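Local coordinates for E3 ubiquitin-protein ligase RNF31 (Mus musculus, PDB 5Y3T) that catalyses ubiquitin transfer as a RING-type E3 ligase, its HOIP UBA domain pair probably serving to bind partner proteins such as HOIL-1, at residues V102-S107 / G125-A130; L120-G125 / L131-R136. All blocks are in the same frame, centred on the assembly; numbering follows the deposited sequence.

Interaction 1. Residues V102-S107 / G125-A130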
ATOM      1  N   VAL B 102     -14.104  -1.753  -2.568  1.00 49.60           N
ATOM      2  CA  VAL B 102     -15.465  -2.243  -2.705  1.00 52.62           C
ATOM      3  C   VAL B 102     -15.485  -3.672  -3.230  1.00 51.71           C
ATOM      4  O   VAL B 102     -16.293  -4.496  -2.785  1.00 58.47           O
ATOM      5  CB  VAL B 102     -16.312  -1.278  -3.583  1.00 54.65           C
ATOM      6  CG1 VAL B 102     -17.573  -1.947  -4.168  1.00 46.34           C
ATOM      7  CG2 VAL B 102     -16.645  -0.019  -2.765  1.00 52.43           C
ATOM      8  N   HIS B 103     -14.587  -3.962  -4.161  1.00 54.73           N
ATOM      9  CA  HIS B 103     -14.405  -5.322  -4.658  1.00 53.51           C
ATOM     10  C   HIS B 103     -13.964  -6.250  -3.517  1.00 52.87           C
ATOM     11  O   HIS B 103     -14.486  -7.331  -3.411  1.00 65.08           O
ATOM     12  CB  HIS B 103     -13.428  -5.341  -5.820  1.00 54.84           C
ATOM     13  CG  HIS B 103     -13.090  -6.712  -6.299  1.00 59.51           C
ATOM     14  ND1 HIS B 103     -13.767  -7.323  -7.332  1.00 59.52           N
ATOM     15  CD2 HIS B 103     -12.139  -7.590  -5.894  1.00 57.61           C
ATOM     16  CE1 HIS B 103     -13.254  -8.522  -7.541  1.00 58.60           C
ATOM     17  NE2 HIS B 103     -12.262  -8.705  -6.687  1.00 62.57           N
ATOM     18  N   GLU B 104     -13.064  -5.824  -2.639  1.00 51.77           N
ATOM     19  CA  GLU B 104     -12.718  -6.679  -1.505  1.00 56.12           C
ATOM     20  C   GLU B 104     -13.878  -6.878  -0.515  1.00 60.75           C
ATOM     21  O   GLU B 104     -14.184  -8.011  -0.106  1.00 54.79           O
ATOM     22  CB  GLU B 104     -11.511  -6.173  -0.736  1.00 58.18           C
ATOM     23  CG  GLU B 104     -10.700  -7.349  -0.180  1.00 67.12           C
ATOM     24  CD  GLU B 104      -9.710  -6.982   0.910  1.00 71.89           C
ATOM     25  OE1 GLU B 104      -9.373  -5.779   1.071  1.00 71.82           O
ATOM     26  OE2 GLU B 104      -9.265  -7.919   1.615  1.00 79.10           O
ATOM     27  N   LEU B 105     -14.511  -5.783  -0.100  1.00 55.56           N
ATOM     28  CA  LEU B 105     -15.576  -5.899   0.871  1.00 53.59           C
ATOM     29  C   LEU B 105     -16.696  -6.791   0.345  1.00 57.29           C
ATOM     30  O   LEU B 105     -17.291  -7.539   1.112  1.00 56.17           O
ATOM     31  CB  LEU B 105     -16.077  -4.535   1.309  1.00 53.55           C
ATOM     32  CG  LEU B 105     -15.056  -3.830   2.214  1.00 52.80           C
ATOM     33  CD1 LEU B 105     -15.482  -2.403   2.466  1.00 54.60           C
ATOM     34  CD2 LEU B 105     -14.862  -4.539   3.549  1.00 55.35           C
ATOM     35  N   GLN B 106     -16.935  -6.733  -0.960  1.00 58.96           N
ATOM     36  CA  GLN B 106     -17.895  -7.594  -1.643  1.00 64.08           C
ATOM     37  C   GLN B 106     -17.570  -9.075  -1.527  1.00 62.39           C
ATOM     38  O   GLN B 106     -18.436  -9.887  -1.257  1.00 71.21           O
ATOM     39  CB  GLN B 106     -17.913  -7.230  -3.120  1.00 66.96           C
ATOM     40  CG  GLN B 106     -18.760  -8.141  -4.000  1.00 73.76           C
ATOM     41  CD  GLN B 106     -19.807  -7.349  -4.719  1.00 77.73           C
ATOM     42  OE1 GLN B 106     -19.619  -6.950  -5.874  1.00 75.12           O
ATOM     43  NE2 GLN B 106     -20.896  -7.039  -4.010  1.00 80.70           N
ATOM     44  N   SER B 107     -16.322  -9.413  -1.749  1.00 60.14           N
ATOM     45  CA  SER B 107     -15.880 -10.794  -1.669  1.00 67.24           C
ATOM     46  C   SER B 107     -15.896 -11.296  -0.214  1.00 68.71           C
ATOM     47  O   SER B 107     -16.030 -12.481   0.035  1.00 74.45           O
ATOM     48  CB  SER B 107     -14.487 -10.951  -2.320  1.00 68.82           C
ATOM     49  OG  SER B 107     -13.440 -10.566  -1.431  1.00 72.49           O
ATOM     50  N   GLY B 125     -11.836   5.751   3.877  1.00 53.05           N
ATOM     51  CA  GLY B 125     -11.309   4.724   2.970  1.00 50.76           C
ATOM     52  C   GLY B 125     -10.623   3.571   3.689  1.00 51.38           C
ATOM     53  O   GLY B 125      -9.989   2.756   3.060  1.00 50.12           O
ATOM     54  N   ASP B 126     -10.751   3.487   5.004  1.00 55.58           N
ATOM     55  CA  ASP B 126     -10.038   2.481   5.788  1.00 54.58           C
ATOM     56  C   ASP B 126     -10.825   1.166   5.764  1.00 55.20           C
ATOM     57  O   ASP B 126     -11.830   1.007   6.480  1.00 54.84           O
ATOM     58  CB  ASP B 126      -9.892   3.008   7.219  1.00 61.20           C
ATOM     59  CG  ASP B 126      -8.901   2.227   8.051  1.00 61.05           C
ATOM     60  OD1 ASP B 126      -8.815   0.991   7.941  1.00 58.59           O
ATOM     61  OD2 ASP B 126      -8.227   2.876   8.872  1.00 69.60           O
ATOM     62  N   VAL B 127     -10.354   0.220   4.951  1.00 58.16           N
ATOM     63  CA  VAL B 127     -11.013  -1.071   4.785  1.00 57.44           C
ATOM     64  C   VAL B 127     -11.157  -1.810   6.115  1.00 54.24           C
ATOM     65  O   VAL B 127     -12.212  -2.382   6.393  1.00 49.51           O
ATOM     66  CB  VAL B 127     -10.247  -1.998   3.807  1.00 59.89           C
ATOM     67  CG1 VAL B 127     -10.859  -3.406   3.771  1.00 66.98           C
ATOM     68  CG2 VAL B 127     -10.284  -1.422   2.440  1.00 53.68           C
ATOM     69  N   ALA B 128     -10.089  -1.801   6.913  1.00 52.39           N
ATOM     70  CA  ALA B 128     -10.067  -2.520   8.182  1.00 49.65           C
ATOM     71  C   ALA B 128     -11.191  -2.007   9.069  1.00 53.00           C
ATOM     72  O   ALA B 128     -12.016  -2.791   9.532  1.00 56.55           O
ATOM     73  CB  ALA B 128      -8.738  -2.349   8.864  1.00 48.37           C
ATOM     74  N   ARG B 129     -11.276  -0.688   9.229  1.00 59.43           N
ATOM     75  CA  ARG B 129     -12.339  -0.072  10.056  1.00 58.41           C
ATOM     76  C   ARG B 129     -13.724  -0.180   9.484  1.00 57.81           C
ATOM     77  O   ARG B 129     -14.669  -0.315  10.255  1.00 65.75           O
ATOM     78  CB  ARG B 129     -12.041   1.374  10.377  1.00 64.77           C
ATOM     79  CG  ARG B 129     -11.003   1.464  11.464  1.00 74.70           C
ATOM     80  CD  ARG B 129     -10.580   2.877  11.733  1.00 90.69           C
ATOM     81  NE  ARG B 129      -9.425   2.882  12.618  1.00105.57           N
ATOM     82  CZ  ARG B 129      -8.827   3.975  13.077  1.00109.42           C
ATOM     83  NH1 ARG B 129      -9.276   5.187  12.740  1.00108.35           N
ATOM     84  NH2 ARG B 129      -7.773   3.850  13.885  1.00116.60           N
ATOM     85  N   ALA B 130     -13.874  -0.143   8.165  1.00 54.23           N
ATOM     86  CA  ALA B 130     -15.209  -0.411   7.570  1.00 53.99           C
ATOM     87  C   ALA B 130     -15.702  -1.853   7.857  1.00 50.58           C
ATOM     88  O   ALA B 130     -16.832  -2.060   8.275  1.00 55.93           O
ATOM     89  CB  ALA B 130     -15.196  -0.131   6.078  1.00 56.86           C
TER
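Leu105 of helix 87-107 meets Val127 and Ala130 at the start of helix 127-145, joining helix 87-107 to helix 127-145 within the helical HOIP UBA domain pair. Gly125 leads into helix 127-145 with a positive phi, which suits a residue lacking CB, and its carbonyl oxygen takes a hydrogen bond from Lys101 NZ. Asp126 is the N-cap, a place where a short carboxylate can reach back to a main-chain N-H: Asp126 OD1 accepts from Arg129 N at 3.2 Å in a nearly straight bond (170°), met from above the carboxylate plane. Val127 then turns its branched side chain to helix 87-107. With CG1 anti to the backbone N (chi1 173°), this methyl lies 4.2 Å from Leu105 CD2, the two side chains sliding past each other in opposite directions. The same Val127 CG1 stands 3.9 Å from Glu104 OE1, at the margin of the apolar patch, where the glutamate chain crosses the valine at about a right angle. Both oxygens of Glu104 have polar partners outside the two segments, OE2 in a salt bridge with a basic side chain of the chain of another protein, and that chain also packs a basic side chain on Val127. Arg129 adds a long charge interaction with Asp126, its NE 3.9 Å from Asp126 OD2, no N-H being aimed at the oxygen. One turn beyond Val127, the small side chain of Ala130 suits close helix approach: Leu105, also packed on Leu120, sets its other methyl, CD1, 4.3 Å from Ala130 CB.

Interaction 2. Residues L120-G125 / L131-R136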
ATOM      1  N   LEU B 120     -17.127   2.926   3.864  1.00 54.44           N
ATOM      2  CA  LEU B 120     -15.858   3.376   3.338  1.00 51.71           C
ATOM      3  C   LEU B 120     -15.741   4.895   3.435  1.00 47.09           C
ATOM      4  O   LEU B 120     -14.718   5.408   3.876  1.00 46.18           O
ATOM      5  CB  LEU B 120     -15.619   2.864   1.897  1.00 51.65           C
ATOM      6  CG  LEU B 120     -15.146   1.411   1.856  1.00 51.52           C
ATOM      7  CD1 LEU B 120     -15.137   0.870   0.451  1.00 47.12           C
ATOM      8  CD2 LEU B 120     -13.778   1.233   2.515  1.00 53.68           C
ATOM      9  N   PHE B 121     -16.781   5.605   3.036  1.00 50.47           N
ATOM     10  CA  PHE B 121     -16.829   7.077   3.210  1.00 56.30           C
ATOM     11  C   PHE B 121     -16.702   7.456   4.683  1.00 57.64           C
ATOM     12  O   PHE B 121     -15.858   8.308   5.055  1.00 61.67           O
ATOM     13  CB  PHE B 121     -18.125   7.686   2.602  1.00 61.74           C
ATOM     14  CG  PHE B 121     -18.271   9.163   2.841  1.00 66.06           C
ATOM     15  CD1 PHE B 121     -17.510  10.076   2.130  1.00 69.93           C
ATOM     16  CD2 PHE B 121     -19.138   9.645   3.821  1.00 70.94           C
ATOM     17  CE1 PHE B 121     -17.627  11.445   2.377  1.00 72.45           C
ATOM     18  CE2 PHE B 121     -19.245  11.007   4.078  1.00 68.96           C
ATOM     19  CZ  PHE B 121     -18.503  11.908   3.350  1.00 67.24           C
ATOM     20  N   GLN B 122     -17.522   6.820   5.518  1.00 55.12           N
ATOM     21  CA  GLN B 122     -17.529   7.083   6.972  1.00 60.23           C
ATOM     22  C   GLN B 122     -16.146   6.966   7.611  1.00 54.67           C
ATOM     23  O   GLN B 122     -15.831   7.740   8.511  1.00 47.61           O
ATOM     24  CB  GLN B 122     -18.561   6.184   7.704  1.00 68.02           C
ATOM     25  CG  GLN B 122     -19.199   6.773   8.956  1.00 79.58           C
ATOM     26  CD  GLN B 122     -19.964   8.079   8.674  1.00 83.57           C
ATOM     27  OE1 GLN B 122     -20.768   8.162   7.738  1.00 75.69           O
ATOM     28  NE2 GLN B 122     -19.692   9.104   9.468  1.00 76.62           N
ATOM     29  N   HIS B 123     -15.302   6.045   7.130  1.00 56.32           N
ATOM     30  CA  HIS B 123     -13.980   5.798   7.758  1.00 57.55           C
ATOM     31  C   HIS B 123     -12.739   6.220   6.986  1.00 55.15           C
ATOM     32  O   HIS B 123     -11.664   5.638   7.172  1.00 52.40           O
ATOM     33  CB  HIS B 123     -13.901   4.321   8.075  1.00 61.37           C
ATOM     34  CG  HIS B 123     -14.800   3.949   9.178  1.00 64.79           C
ATOM     35  ND1 HIS B 123     -16.095   3.552   8.959  1.00 69.94           N
ATOM     36  CD2 HIS B 123     -14.641   4.037  10.517  1.00 66.06           C
ATOM     37  CE1 HIS B 123     -16.684   3.351  10.120  1.00 71.23           C
ATOM     38  NE2 HIS B 123     -15.831   3.654  11.079  1.00 69.85           N
ATOM     39  N   GLY B 124     -12.885   7.221   6.117  1.00 58.20           N
ATOM     40  CA  GLY B 124     -11.779   7.735   5.291  1.00 53.29           C
ATOM     41  C   GLY B 124     -11.098   6.741   4.354  1.00 48.10           C
ATOM     42  O   GLY B 124      -9.927   6.882   4.056  1.00 54.63           O
ATOM     43  N   GLY B 125     -11.836   5.751   3.877  1.00 53.05           N
ATOM     44  CA  GLY B 125     -11.309   4.724   2.970  1.00 50.76           C
ATOM     45  C   GLY B 125     -10.623   3.571   3.689  1.00 51.38           C
ATOM     46  O   GLY B 125      -9.989   2.756   3.060  1.00 50.12           O
ATOM     47  N   LEU B 131     -14.838  -2.844   7.664  1.00 50.61           N
ATOM     48  CA  LEU B 131     -15.169  -4.260   7.941  1.00 51.36           C
ATOM     49  C   LEU B 131     -15.646  -4.520   9.382  1.00 47.65           C
ATOM     50  O   LEU B 131     -16.641  -5.227   9.602  1.00 50.16           O
ATOM     51  CB  LEU B 131     -13.930  -5.107   7.689  1.00 54.21           C
ATOM     52  CG  LEU B 131     -14.105  -6.606   7.644  1.00 52.55           C
ATOM     53  CD1 LEU B 131     -15.073  -7.023   6.552  1.00 54.96           C
ATOM     54  CD2 LEU B 131     -12.726  -7.194   7.420  1.00 59.16           C
ATOM     55  N   THR B 132     -14.915  -3.939  10.341  1.00 48.44           N
ATOM     56  CA  THR B 132     -15.297  -3.897  11.752  1.00 51.93           C
ATOM     57  C   THR B 132     -16.745  -3.429  11.854  1.00 57.95           C
ATOM     58  O   THR B 132     -17.587  -4.215  12.285  1.00 58.39           O
ATOM     59  CB  THR B 132     -14.363  -2.996  12.602  1.00 52.98           C
ATOM     60  OG1 THR B 132     -13.018  -3.467  12.515  1.00 60.66           O
ATOM     61  CG2 THR B 132     -14.740  -3.022  14.084  1.00 57.09           C
ATOM     62  N   GLU B 133     -17.039  -2.211  11.374  1.00 60.04           N
ATOM     63  CA  GLU B 133     -18.374  -1.586  11.550  1.00 62.87           C
ATOM     64  C   GLU B 133     -19.519  -2.402  10.910  1.00 51.87           C
ATOM     65  O   GLU B 133     -20.543  -2.612  11.511  1.00 56.50           O
ATOM     66  CB  GLU B 133     -18.387  -0.114  11.037  1.00 73.15           C
ATOM     67  CG  GLU B 133     -19.375   0.813  11.785  1.00 90.67           C
ATOM     68  CD  GLU B 133     -19.785   2.065  10.994  1.00104.30           C
ATOM     69  OE1 GLU B 133     -19.642   3.202  11.522  1.00106.97           O
ATOM     70  OE2 GLU B 133     -20.247   1.932   9.832  1.00109.94           O
ATOM     71  N   LEU B 134     -19.297  -2.895   9.705  1.00 55.98           N
ATOM     72  CA  LEU B 134     -20.249  -3.733   8.965  1.00 54.97           C
ATOM     73  C   LEU B 134     -20.608  -5.073   9.606  1.00 50.75           C
ATOM     74  O   LEU B 134     -21.647  -5.657   9.288  1.00 55.31           O
ATOM     75  CB  LEU B 134     -19.678  -4.026   7.563  1.00 60.19           C
ATOM     76  CG  LEU B 134     -19.749  -2.878   6.545  1.00 63.01           C
ATOM     77  CD1 LEU B 134     -18.736  -3.036   5.422  1.00 65.69           C
ATOM     78  CD2 LEU B 134     -21.148  -2.767   5.962  1.00 64.45           C
ATOM     79  N   GLN B 135     -19.738  -5.589  10.457  1.00 50.84           N
ATOM     80  CA  GLN B 135     -19.986  -6.871  11.126  1.00 55.63           C
ATOM     81  C   GLN B 135     -20.442  -6.733  12.569  1.00 53.62           C
ATOM     82  O   GLN B 135     -20.724  -7.745  13.226  1.00 57.42           O
ATOM     83  CB  GLN B 135     -18.742  -7.726  11.086  1.00 56.60           C
ATOM     84  CG  GLN B 135     -18.409  -8.220   9.692  1.00 58.74           C
ATOM     85  CD  GLN B 135     -17.125  -9.018   9.676  1.00 56.42           C
ATOM     86  OE1 GLN B 135     -17.078 -10.135   9.177  1.00 71.25           O
ATOM     87  NE2 GLN B 135     -16.103  -8.472  10.269  1.00 52.20           N
ATOM     88  N   ARG B 136     -20.522  -5.506  13.064  1.00 50.90           N
ATOM     89  CA  ARG B 136     -21.101  -5.282  14.367  1.00 54.25           C
ATOM     90  C   ARG B 136     -22.426  -6.002  14.534  1.00 48.98           C
ATOM     91  O   ARG B 136     -22.584  -6.773  15.490  1.00 50.85           O
ATOM     92  CB  ARG B 136     -21.256  -3.799  14.668  1.00 55.99           C
ATOM     93  CG  ARG B 136     -19.953  -3.173  15.132  1.00 61.36           C
ATOM     94  CD  ARG B 136     -20.118  -2.011  16.122  1.00 59.68           C
ATOM     95  NE  ARG B 136     -18.842  -1.871  16.798  1.00 59.47           N
ATOM     96  CZ  ARG B 136     -17.764  -1.302  16.270  1.00 68.96           C
ATOM     97  NH1 ARG B 136     -17.794  -0.710  15.051  1.00 81.09           N
ATOM     98  NH2 ARG B 136     -16.634  -1.315  16.968  1.00 65.84           N
TER
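His123 and Glu133 are brought together by their first torsions: the imidazole has CG anti to the carbonyl carbon and beside the backbone N (chi1 -70°), while Glu133, with chi1 at -150°, runs on as an extended chain from helix 127-145 toward the ring. The carboxylate arrives at the edge of the imidazole, near its plane. Glu133 OE1 lies 3.3 Å from His123 CE1, and Glu133 CD is 3.5 Å from the same carbon. Ring and carboxylate planes stand 77° apart, so the acid meets the ring steeply turned, without stacking. CE1 lies between the two ring nitrogens, which leaves its C-H partly positive and a plausible neighbour for a carboxylate oxygen. Glu133 OE1 is 3.9 Å from His123 NE2, and no hydrogen bond links them. The other nitrogen, ND1, is hydrogen-bonded to Ala119 O, one turn back, which fixes the rotation of the ring and keeps CE1 turned to the glutamate. Nearer the backbone, Glu133 CB comes to 4.0 Å from His123 CE1, so the start of the chain adds a van der Waals contact.

The histidine sits where helix 116-122 ends in a Schellman motif. Gly125 N bonds to Leu120 O at 2.9 Å, and a weak one of 3.3 Å runs from Gly124 N to Phe121 O. Gly124 is the C-prime residue, and its positive phi is readily adopted by a glycine; the chain then turns into helix 127-145. Arg129, from the first turn of that helix, packs against the His123 ring. At the outer margin, the aliphatic part of exposed Gln122 touches lightly, its CG 4.4 Å from Glu133 OE1, while the amide at its end leads away.

Overall arrangement
Both contacts use helix 127-145, successive parts of it, and their centres are about 7 Å apart. Interaction 1 sets its first turn against helix 87-107 and is the more buried, an apolar meeting of leucine, valine and alanine with a glutamate at its margin. Interaction 2 joins the next turns to the end of helix 116-122 at the surface, where side chains are polar and the area is smaller. Gly125 is shared. Leucines connect them: Leu105 CD1 packs 3.9 Å from Leu120 CD1, and Leu105 CD2 lies equally near Leu131 CD1. Near both, helix 127-145 is also contacted by the chain of another protein.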